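Local coordinates for protein insecticidal Delta-Endotoxin Cry8Ea1 (Bacillus Thuringiensis, PDB 3EB7) that kills underground larvae of the beetle Holotrichia parallela, probably by binding receptors in the insect midgut and inserting helices of its N-terminal domain to form membrane pores, at residues V39-P42 with Q47-I50; H469-D474 with Y579-E584; L513-V516 with V522-G525. All coordinates share one frame; numbering follows the deposited sequence.

Contact 1: residues V39-P42 with Q47-I50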
ATOM      1  N   VAL A  39      -6.194 -12.202 -15.516  1.00 26.11           N
ATOM      2  CA  VAL A  39      -5.825 -12.446 -14.134  1.00 24.24           C
ATOM      3  C   VAL A  39      -7.067 -12.941 -13.372  1.00 24.19           C
ATOM      4  O   VAL A  39      -7.011 -13.963 -12.669  1.00 24.42           O
ATOM      5  CB  VAL A  39      -5.184 -11.185 -13.492  1.00 24.72           C
ATOM      6  CG1 VAL A  39      -4.818 -11.403 -11.993  1.00 23.58           C
ATOM      7  CG2 VAL A  39      -3.950 -10.778 -14.267  1.00 24.45           C
ATOM      8  N   LEU A  40      -8.198 -12.260 -13.559  1.00 23.20           N
ATOM      9  CA  LEU A  40      -9.403 -12.550 -12.791  1.00 22.24           C
ATOM     10  C   LEU A  40     -10.231 -13.724 -13.314  1.00 22.49           C
ATOM     11  O   LEU A  40     -10.949 -14.375 -12.569  1.00 21.68           O
ATOM     12  CB  LEU A  40     -10.241 -11.269 -12.611  1.00 22.68           C
ATOM     13  CG  LEU A  40      -9.612 -10.201 -11.684  1.00 21.80           C
ATOM     14  CD1 LEU A  40     -10.366  -8.883 -11.740  1.00 19.93           C
ATOM     15  CD2 LEU A  40      -9.518 -10.702 -10.246  1.00 20.95           C
ATOM     16  N   TRP A  41     -10.110 -14.009 -14.600  1.00 23.73           N
ATOM     17  CA  TRP A  41     -10.811 -15.147 -15.186  1.00 25.20           C
ATOM     18  C   TRP A  41      -9.833 -15.966 -16.028  1.00 26.68           C
ATOM     19  O   TRP A  41      -9.879 -15.908 -17.260  1.00 27.30           O
ATOM     20  CB  TRP A  41     -12.036 -14.693 -15.985  1.00 23.87           C
ATOM     21  CG  TRP A  41     -13.105 -14.115 -15.104  1.00 24.75           C
ATOM     22  CD1 TRP A  41     -14.021 -14.810 -14.337  1.00 24.09           C
ATOM     23  CD2 TRP A  41     -13.350 -12.727 -14.849  1.00 22.89           C
ATOM     24  NE1 TRP A  41     -14.815 -13.932 -13.641  1.00 22.28           N
ATOM     25  CE2 TRP A  41     -14.430 -12.653 -13.937  1.00 22.93           C
ATOM     26  CE3 TRP A  41     -12.778 -11.534 -15.324  1.00 23.37           C
ATOM     27  CZ2 TRP A  41     -14.960 -11.420 -13.496  1.00 24.26           C
ATOM     28  CZ3 TRP A  41     -13.291 -10.319 -14.878  1.00 23.44           C
ATOM     29  CH2 TRP A  41     -14.383 -10.270 -13.978  1.00 22.99           C
ATOM     30  N   PRO A  42      -8.928 -16.715 -15.357  1.00 28.54           N
ATOM     31  CA  PRO A  42      -7.974 -17.541 -16.101  1.00 29.37           C
ATOM     32  C   PRO A  42      -8.609 -18.798 -16.729  1.00 30.81           C
ATOM     33  O   PRO A  42      -8.006 -19.403 -17.630  1.00 31.13           O
ATOM     34  CB  PRO A  42      -6.913 -17.907 -15.061  1.00 29.75           C
ATOM     35  CG  PRO A  42      -7.357 -17.255 -13.730  1.00 29.45           C
ATOM     36  CD  PRO A  42      -8.771 -16.853 -13.887  1.00 28.63           C
ATOM     37  N   GLN A  47     -10.939 -17.898  -9.846  1.00 26.28           N
ATOM     38  CA  GLN A  47      -9.937 -17.063  -9.163  1.00 25.51           C
ATOM     39  C   GLN A  47     -10.579 -16.328  -7.964  1.00 24.26           C
ATOM     40  O   GLN A  47      -9.922 -16.046  -6.987  1.00 24.55           O
ATOM     41  CB  GLN A  47      -9.211 -16.145 -10.164  1.00 25.80           C
ATOM     42  CG  GLN A  47      -7.943 -15.460  -9.650  1.00 28.26           C
ATOM     43  CD  GLN A  47      -6.815 -16.426  -9.287  1.00 30.05           C
ATOM     44  OE1 GLN A  47      -6.020 -16.139  -8.401  1.00 31.38           O
ATOM     45  NE2 GLN A  47      -6.780 -17.596  -9.929  1.00 30.35           N
ATOM     46  N   TRP A  48     -11.886 -16.089  -8.013  1.00 23.24           N
ATOM     47  CA  TRP A  48     -12.604 -15.472  -6.893  1.00 22.09           C
ATOM     48  C   TRP A  48     -12.751 -16.368  -5.636  1.00 21.89           C
ATOM     49  O   TRP A  48     -12.824 -15.863  -4.503  1.00 19.92           O
ATOM     50  CB  TRP A  48     -13.975 -14.963  -7.354  1.00 22.10           C
ATOM     51  CG  TRP A  48     -13.874 -14.000  -8.528  1.00 21.19           C
ATOM     52  CD1 TRP A  48     -13.883 -14.314  -9.844  1.00 20.35           C
ATOM     53  CD2 TRP A  48     -13.711 -12.583  -8.453  1.00 20.97           C
ATOM     54  NE1 TRP A  48     -13.762 -13.174 -10.615  1.00 21.88           N
ATOM     55  CE2 TRP A  48     -13.658 -12.096  -9.782  1.00 22.45           C
ATOM     56  CE3 TRP A  48     -13.640 -11.672  -7.391  1.00 19.48           C
ATOM     57  CZ2 TRP A  48     -13.521 -10.733 -10.076  1.00 23.48           C
ATOM     58  CZ3 TRP A  48     -13.510 -10.338  -7.675  1.00 21.46           C
ATOM     59  CH2 TRP A  48     -13.437  -9.871  -9.008  1.00 21.64           C
ATOM     60  N   GLU A  49     -12.811 -17.686  -5.850  1.00 21.48           N
ATOM     61  CA  GLU A  49     -12.839 -18.653  -4.743  1.00 21.67           C
ATOM     62  C   GLU A  49     -11.539 -18.551  -3.955  1.00 20.93           C
ATOM     63  O   GLU A  49     -11.563 -18.625  -2.761  1.00 20.90           O
ATOM     64  CB  GLU A  49     -13.075 -20.090  -5.261  1.00 22.05           C
ATOM     65  CG  GLU A  49     -12.641 -21.209  -4.309  1.00 21.87           C
ATOM     66  CD  GLU A  49     -13.535 -21.353  -3.053  1.00 25.68           C
ATOM     67  OE1 GLU A  49     -14.494 -20.577  -2.877  1.00 22.91           O
ATOM     68  OE2 GLU A  49     -13.268 -22.271  -2.222  1.00 27.71           O
ATOM     69  N   ILE A  50     -10.410 -18.347  -4.635  1.00 20.34           N
ATOM     70  CA  ILE A  50      -9.136 -18.052  -3.963  1.00 19.40           C
ATOM     71  C   ILE A  50      -9.147 -16.824  -3.007  1.00 19.15           C
ATOM     72  O   ILE A  50      -8.546 -16.881  -1.925  1.00 20.43           O
ATOM     73  CB  ILE A  50      -7.998 -17.993  -5.023  1.00 20.06           C
ATOM     74  CG1 ILE A  50      -7.874 -19.374  -5.689  1.00 20.75           C
ATOM     75  CG2 ILE A  50      -6.636 -17.530  -4.409  1.00 19.21           C
ATOM     76  CD1 ILE A  50      -7.035 -19.385  -6.957  1.00 24.59           C
TER
HETATM   77  O   HOH W   1     -12.267 -16.779 -11.966  1.00 17.13           O

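Contact 2: residues H469-D474 with Y579-E584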
ATOM      1  N   HIS A 469      -5.573   4.749   6.476  1.00 21.64           N
ATOM      2  CA  HIS A 469      -6.286   3.632   5.838  1.00 20.57           C
ATOM      3  C   HIS A 469      -7.015   4.058   4.598  1.00 20.18           C
ATOM      4  O   HIS A 469      -7.185   3.260   3.696  1.00 20.32           O
ATOM      5  CB  HIS A 469      -7.278   2.937   6.752  1.00 21.41           C
ATOM      6  CG  HIS A 469      -6.650   2.129   7.839  1.00 19.61           C
ATOM      7  ND1 HIS A 469      -7.357   1.705   8.938  1.00 18.43           N
ATOM      8  CD2 HIS A 469      -5.389   1.663   7.994  1.00 18.28           C
ATOM      9  CE1 HIS A 469      -6.559   1.007   9.726  1.00 17.77           C
ATOM     10  NE2 HIS A 469      -5.358   0.975   9.179  1.00 18.22           N
ATOM     11  N   TYR A 470      -7.430   5.312   4.551  1.00 19.96           N
ATOM     12  CA  TYR A 470      -8.006   5.906   3.341  1.00 19.98           C
ATOM     13  C   TYR A 470      -6.982   6.430   2.319  1.00 20.45           C
ATOM     14  O   TYR A 470      -7.338   6.626   1.151  1.00 21.18           O
ATOM     15  CB  TYR A 470      -8.933   7.069   3.719  1.00 20.00           C
ATOM     16  CG  TYR A 470     -10.302   6.641   4.214  1.00 17.92           C
ATOM     17  CD1 TYR A 470     -10.575   6.561   5.583  1.00 16.54           C
ATOM     18  CD2 TYR A 470     -11.312   6.288   3.301  1.00 17.49           C
ATOM     19  CE1 TYR A 470     -11.833   6.161   6.057  1.00 16.46           C
ATOM     20  CE2 TYR A 470     -12.568   5.870   3.756  1.00 18.82           C
ATOM     21  CZ  TYR A 470     -12.819   5.810   5.127  1.00 18.14           C
ATOM     22  OH  TYR A 470     -14.064   5.419   5.564  1.00 20.28           O
ATOM     23  N   LEU A 471      -5.727   6.664   2.738  1.00 19.72           N
ATOM     24  CA  LEU A 471      -4.787   7.508   1.938  1.00 18.86           C
ATOM     25  C   LEU A 471      -3.616   6.713   1.335  1.00 19.72           C
ATOM     26  O   LEU A 471      -2.908   7.197   0.469  1.00 19.63           O
ATOM     27  CB  LEU A 471      -4.263   8.683   2.801  1.00 17.30           C
ATOM     28  CG  LEU A 471      -5.317   9.373   3.699  1.00 17.24           C
ATOM     29  CD1 LEU A 471      -4.697  10.384   4.672  1.00 16.59           C
ATOM     30  CD2 LEU A 471      -6.426  10.065   2.881  1.00 13.66           C
ATOM     31  N   GLY A 472      -3.417   5.489   1.820  1.00 20.79           N
ATOM     32  CA  GLY A 472      -2.328   4.639   1.377  1.00 21.39           C
ATOM     33  C   GLY A 472      -1.064   4.925   2.141  1.00 21.18           C
ATOM     34  O   GLY A 472       0.023   4.525   1.706  1.00 21.43           O
ATOM     35  N   GLY A 473      -1.218   5.590   3.289  1.00 21.24           N
ATOM     36  CA  GLY A 473      -0.089   6.063   4.122  1.00 21.23           C
ATOM     37  C   GLY A 473      -0.533   7.133   5.124  1.00 21.22           C
ATOM     38  O   GLY A 473      -1.650   7.580   5.077  1.00 20.74           O
ATOM     39  N   ASP A 474       0.353   7.570   5.996  1.00 21.46           N
ATOM     40  CA  ASP A 474      -0.012   8.506   7.043  1.00 23.37           C
ATOM     41  C   ASP A 474      -0.148   9.981   6.606  1.00 22.94           C
ATOM     42  O   ASP A 474       0.697  10.521   5.880  1.00 24.72           O
ATOM     43  CB  ASP A 474       0.998   8.422   8.174  1.00 24.85           C
ATOM     44  CG  ASP A 474       0.964   7.077   8.903  1.00 29.81           C
ATOM     45  OD1 ASP A 474      -0.137   6.462   9.027  1.00 34.77           O
ATOM     46  OD2 ASP A 474       2.059   6.646   9.353  1.00 34.29           O
ATOM     47  N   TYR A 579      -5.835  17.623   8.936  1.00 22.99           N
ATOM     48  CA  TYR A 579      -4.987  16.562   8.367  1.00 23.32           C
ATOM     49  C   TYR A 579      -4.592  16.923   6.958  1.00 23.97           C
ATOM     50  O   TYR A 579      -5.458  17.265   6.145  1.00 25.04           O
ATOM     51  CB  TYR A 579      -5.734  15.248   8.270  1.00 23.22           C
ATOM     52  CG  TYR A 579      -6.263  14.736   9.553  1.00 25.14           C
ATOM     53  CD1 TYR A 579      -7.539  15.055   9.937  1.00 22.47           C
ATOM     54  CD2 TYR A 579      -5.476  13.946  10.407  1.00 25.72           C
ATOM     55  CE1 TYR A 579      -8.059  14.610  11.097  1.00 24.90           C
ATOM     56  CE2 TYR A 579      -5.995  13.497  11.623  1.00 27.24           C
ATOM     57  CZ  TYR A 579      -7.304  13.828  11.946  1.00 27.46           C
ATOM     58  OH  TYR A 579      -7.934  13.393  13.116  1.00 30.05           O
ATOM     59  N   ILE A 580      -3.305  16.860   6.655  1.00 24.24           N
ATOM     60  CA  ILE A 580      -2.831  17.055   5.274  1.00 25.12           C
ATOM     61  C   ILE A 580      -2.324  15.732   4.668  1.00 24.70           C
ATOM     62  O   ILE A 580      -1.456  15.081   5.222  1.00 24.49           O
ATOM     63  CB  ILE A 580      -1.779  18.174   5.175  1.00 25.22           C
ATOM     64  CG1 ILE A 580      -2.377  19.483   5.716  1.00 25.48           C
ATOM     65  CG2 ILE A 580      -1.313  18.338   3.705  1.00 26.35           C
ATOM     66  CD1 ILE A 580      -1.409  20.641   5.597  1.00 27.73           C
ATOM     67  N   ASP A 581      -2.929  15.326   3.566  1.00 25.29           N
ATOM     68  CA  ASP A 581      -2.643  14.031   2.939  1.00 26.58           C
ATOM     69  C   ASP A 581      -1.527  14.161   1.921  1.00 26.16           C
ATOM     70  O   ASP A 581      -0.448  13.613   2.111  1.00 26.28           O
ATOM     71  CB  ASP A 581      -3.902  13.431   2.288  1.00 27.41           C
ATOM     72  CG  ASP A 581      -3.591  12.259   1.302  1.00 32.64           C
ATOM     73  OD1 ASP A 581      -4.349  12.099   0.334  1.00 37.19           O
ATOM     74  OD2 ASP A 581      -2.608  11.480   1.477  1.00 38.71           O
ATOM     75  N   ARG A 582      -1.784  14.889   0.849  1.00 25.73           N
ATOM     76  CA  ARG A 582      -0.837  14.958  -0.237  1.00 26.13           C
ATOM     77  C   ARG A 582      -0.952  16.264  -0.997  1.00 26.28           C
ATOM     78  O   ARG A 582      -1.982  16.937  -0.951  1.00 26.67           O
ATOM     79  CB  ARG A 582      -1.073  13.788  -1.196  1.00 26.33           C
ATOM     80  CG  ARG A 582      -2.478  13.733  -1.830  1.00 27.23           C
ATOM     81  CD  ARG A 582      -2.497  12.593  -2.835  1.00 33.00           C
ATOM     82  NE  ARG A 582      -3.815  12.237  -3.375  1.00 35.09           N
ATOM     83  CZ  ARG A 582      -4.470  11.113  -3.082  1.00 36.01           C
ATOM     84  NH1 ARG A 582      -5.649  10.842  -3.640  1.00 37.34           N
ATOM     85  NH2 ARG A 582      -3.958  10.260  -2.211  1.00 38.51           N
ATOM     86  N   ILE A 583       0.102  16.602  -1.716  1.00 26.55           N
ATOM     87  CA  ILE A 583       0.065  17.687  -2.685  1.00 27.59           C
ATOM     88  C   ILE A 583       0.027  17.038  -4.047  1.00 27.32           C
ATOM     89  O   ILE A 583       0.712  16.044  -4.280  1.00 27.95           O
ATOM     90  CB  ILE A 583       1.343  18.507  -2.641  1.00 27.86           C
ATOM     91  CG1 ILE A 583       1.533  19.183  -1.290  1.00 28.39           C
ATOM     92  CG2 ILE A 583       1.381  19.528  -3.787  1.00 29.65           C
ATOM     93  CD1 ILE A 583       3.046  19.423  -0.980  1.00 32.38           C
ATOM     94  N   GLU A 584      -0.782  17.582  -4.947  1.00 27.23           N
ATOM     95  CA  GLU A 584      -0.742  17.165  -6.349  1.00 26.60           C
ATOM     96  C   GLU A 584      -0.316  18.382  -7.139  1.00 25.73           C
ATOM     97  O   GLU A 584      -0.820  19.492  -6.924  1.00 23.73           O
ATOM     98  CB  GLU A 584      -2.077  16.599  -6.842  1.00 26.29           C
ATOM     99  CG  GLU A 584      -2.668  15.546  -5.880  1.00 28.74           C
ATOM    100  CD  GLU A 584      -3.994  14.972  -6.353  1.00 28.19           C
ATOM    101  OE1 GLU A 584      -4.726  15.656  -7.082  1.00 31.23           O
ATOM    102  OE2 GLU A 584      -4.320  13.825  -5.999  1.00 31.72           O
TER
HETATM  103  O   HOH W   2       1.114  12.410   4.064  1.00 22.09           O
HETATM  104  O   HOH W   3      -1.204  10.403   3.415  1.00 24.32           O

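Contact 3: residues L513-V516 with V522-G525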
ATOM      1  N   LEU A 513      -4.054  28.496   4.451  1.00 24.70           N
ATOM      2  CA  LEU A 513      -3.038  27.597   3.946  1.00 25.16           C
ATOM      3  C   LEU A 513      -2.165  28.338   2.956  1.00 25.43           C
ATOM      4  O   LEU A 513      -2.664  29.021   2.097  1.00 25.66           O
ATOM      5  CB  LEU A 513      -3.655  26.354   3.267  1.00 24.75           C
ATOM      6  CG  LEU A 513      -2.661  25.264   2.797  1.00 23.68           C
ATOM      7  CD1 LEU A 513      -3.299  23.879   2.842  1.00 23.01           C
ATOM      8  CD2 LEU A 513      -2.051  25.556   1.402  1.00 23.13           C
ATOM      9  N   ASP A 514      -0.855  28.212   3.082  1.00 25.68           N
ATOM     10  CA  ASP A 514      -0.026  28.546   1.945  1.00 26.34           C
ATOM     11  C   ASP A 514       1.063  27.532   1.600  1.00 25.68           C
ATOM     12  O   ASP A 514       1.479  26.695   2.421  1.00 25.21           O
ATOM     13  CB  ASP A 514       0.561  29.916   2.092  1.00 27.73           C
ATOM     14  CG  ASP A 514       1.099  30.134   3.429  1.00 31.36           C
ATOM     15  OD1 ASP A 514       1.987  29.335   3.804  1.00 36.43           O
ATOM     16  OD2 ASP A 514       0.631  31.082   4.104  1.00 35.44           O
ATOM     17  N   VAL A 515       1.466  27.640   0.346  1.00 24.85           N
ATOM     18  CA  VAL A 515       2.467  26.815  -0.289  1.00 24.32           C
ATOM     19  C   VAL A 515       3.724  27.663  -0.430  1.00 24.19           C
ATOM     20  O   VAL A 515       3.692  28.719  -1.050  1.00 23.59           O
ATOM     21  CB  VAL A 515       1.968  26.413  -1.690  1.00 24.11           C
ATOM     22  CG1 VAL A 515       2.941  25.438  -2.360  1.00 22.71           C
ATOM     23  CG2 VAL A 515       0.565  25.809  -1.565  1.00 22.91           C
ATOM     24  N   VAL A 516       4.801  27.216   0.202  1.00 24.38           N
ATOM     25  CA  VAL A 516       6.087  27.884   0.130  1.00 24.43           C
ATOM     26  C   VAL A 516       7.001  27.062  -0.828  1.00 25.19           C
ATOM     27  O   VAL A 516       7.287  25.856  -0.629  1.00 25.11           O
ATOM     28  CB  VAL A 516       6.680  28.048   1.568  1.00 24.78           C
ATOM     29  CG1 VAL A 516       8.019  28.753   1.569  1.00 22.65           C
ATOM     30  CG2 VAL A 516       5.680  28.759   2.506  1.00 23.96           C
ATOM     31  N   VAL A 522       4.073  31.036  -2.783  1.00 27.96           N
ATOM     32  CA  VAL A 522       3.592  31.118  -4.151  1.00 26.07           C
ATOM     33  C   VAL A 522       2.060  31.042  -4.239  1.00 26.05           C
ATOM     34  O   VAL A 522       1.472  31.402  -5.265  1.00 26.44           O
ATOM     35  CB  VAL A 522       4.269  30.049  -5.086  1.00 26.91           C
ATOM     36  CG1 VAL A 522       5.704  30.482  -5.475  1.00 23.25           C
ATOM     37  CG2 VAL A 522       4.197  28.597  -4.481  1.00 23.34           C
ATOM     38  N   ASN A 523       1.420  30.588  -3.161  1.00 24.70           N
ATOM     39  CA  ASN A 523      -0.028  30.449  -3.093  1.00 23.74           C
ATOM     40  C   ASN A 523      -0.459  30.693  -1.653  1.00 23.97           C
ATOM     41  O   ASN A 523       0.253  30.321  -0.737  1.00 24.10           O
ATOM     42  CB  ASN A 523      -0.505  29.055  -3.529  1.00 22.80           C
ATOM     43  CG  ASN A 523      -0.266  28.757  -5.001  1.00 21.90           C
ATOM     44  OD1 ASN A 523      -0.819  29.421  -5.879  1.00 24.89           O
ATOM     45  ND2 ASN A 523       0.519  27.732  -5.282  1.00 17.49           N
ATOM     46  N   ASN A 524      -1.587  31.363  -1.451  1.00 25.23           N
ATOM     47  CA  ASN A 524      -2.165  31.537  -0.079  1.00 25.92           C
ATOM     48  C   ASN A 524      -3.679  31.609  -0.198  1.00 24.40           C
ATOM     49  O   ASN A 524      -4.192  32.183  -1.157  1.00 23.57           O
ATOM     50  CB  ASN A 524      -1.651  32.798   0.688  1.00 26.44           C
ATOM     51  CG  ASN A 524      -2.031  32.771   2.245  1.00 30.15           C
ATOM     52  OD1 ASN A 524      -1.232  32.285   3.059  1.00 37.65           O
ATOM     53  ND2 ASN A 524      -3.247  33.263   2.631  1.00 32.57           N
ATOM     54  N   GLY A 525      -4.385  31.034   0.769  1.00 23.57           N
ATOM     55  CA  GLY A 525      -5.834  31.097   0.732  1.00 23.08           C
ATOM     56  C   GLY A 525      -6.464  30.561   1.974  1.00 22.58           C
ATOM     57  O   GLY A 525      -5.790  29.971   2.798  1.00 23.13           O
TER

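Contact 1: residues V39-P42 with Q47-I50
Gln47 lays its aliphatic stem against the end of the helix that carries Val39 and Leu40. Its CB lies 3.5 Å from Leu40 O, and the same CB also meets Pro42 CD. With CG anti to the backbone N (chi1 -167°), the chain is directed at the first helix and CG meets Val39 O; the bend at chi2 then carries the amide on, where OE1 is hydrogen-bonded to Thr9 of helix 2-20. One water joins the two backbones: it donates to Leu40 O at 2.8 Å and accepts from Gln47 N at 2.7 Å, relaying a bond that the peptide groups do not make directly. Trp48 follows with a larger apolar surface. Leu40 CD2 sits over one face of its indole, 4.0 Å from Trp48 CZ2, while Trp41 slants against the pyrrole part with the five-membered planes 49° apart. The two indole nitrogens, Trp41 NE1 and Trp48 NE1, approach to 3.3 Å, but both are donors, and Trp41 NE1 is spent on Leu75 O of helix 65-93. Leu142 of helix 133-153 adds to the same apolar cluster. This is the short connection between helices 26-40 and 47-59 of the alpha-helical bundle of domain I, the pore-forming domain of three-domain Cry toxins.

Contact 2: residues H469-D474 with Y579-E584
Domain III of a three-domain Cry toxin is a beta sandwich, and here the loop ahead of strand 476-478 packs onto the last strand of that sandwich, 578-588. The contact is small and buried, and rests on one apolar side chain set against one carboxylate. The side chains of Leu471 and Asp581 run antiparallel alongside one another: Leu471 CB comes to 3.5 Å from Asp581 OD2, Leu471 CD1 lies 3.9 Å from Asp581 CB, and Leu471 CD2 reaches toward OD1. Asp581 holds its CG anti to the backbone N (chi1 165°), which swings the carboxylate out from the strand toward the loop. Two arginines meet its buried charge, both through OD1. This oxygen forms a salt bridge with Arg504 of the adjoining strand 498-507 and also pairs with Arg582 NH2, although it stands well out of the guanidinium plane of Arg582 and the attraction there is purely electrostatic. Such basic company would probably keep the acid ionised. Two waters bind loop to strand where no direct hydrogen bond does. One lies between Asp474 O and Asp581 O; the other lies 2.6 Å from Asp581 OD2, with a weak bond to Asp474 O. Arg582 turns its guanidinium edge to Leu471 O, with NH2 4.2 Å away, too far for a hydrogen bond, and its far side extends the network along the strand: Arg582 NE donates to Glu584 OE2 at 3.1 Å, meeting that oxygen on its anti side, 25° out of the carboxylate plane.

Contact 3: residues L513-V516 with V522-G525
Val515 and Asn523 run alongside each other on one face of a hydrogen-bonded antiparallel pair, with Val515 CG2 3.9 Å from Asn523 CB. The other methyl of the valine, CG1, is anti to the backbone N (chi1 -175°) and reaches the next residue along, meeting Val522 CG2 at 4.0 Å as the two side chains slant across one another. Leu513 projects to the same face as Val515 and Asn523, opposite Gly525, which offers only backbone to its neighbour. Asp514 and Asn524 occupy the other face as a non-hydrogen-bonded pair, their carboxylate and amide planes turned 38° apart. Backbone bonds fix this register. Leu513 N donates to Gly525 O at 2.8 Å in a nearly straight bond, Gly525 N returns one to Leu513 O, and Val522 N closes on Val515 O at 2.9 Å. Leu513 O also receives a CA-H...O contact of 3.4 Å from Asn524 CA. The two strands form a beta hairpin at the margin of a domain III sheet: 520-527 is one of its two outermost strands, and 511-517 pairs on its other side with 559-567. Leu513 and Val515 face inward, packing on Ile564 of that strand, Ile503 of strand 498-507 and Phe549.

In the fold
The three contacts illustrate how a multidomain toxin is built from separately packed units. Contact 1 comes first along the chain, in the N-terminal helical domain; contacts 2 and 3 follow in the C-terminal beta sandwich, the hairpin lying between the two segments of contact 2. Centres of contacts 1 and 3 lie about 47 Å apart, on opposite sides of the chain's centre, with contact 2 about 31 Å from contact 1 and about 19 Å from contact 3. In the sandwich, strand 498-507 pairs with 578-588 in one sheet and sends Ile503 against Leu513 and Val515 of the other. Tyr470 and His469, hydrogen-bonded to Asp180 and Arg187 of helix 161-191, tie contact 2 to the helical domain.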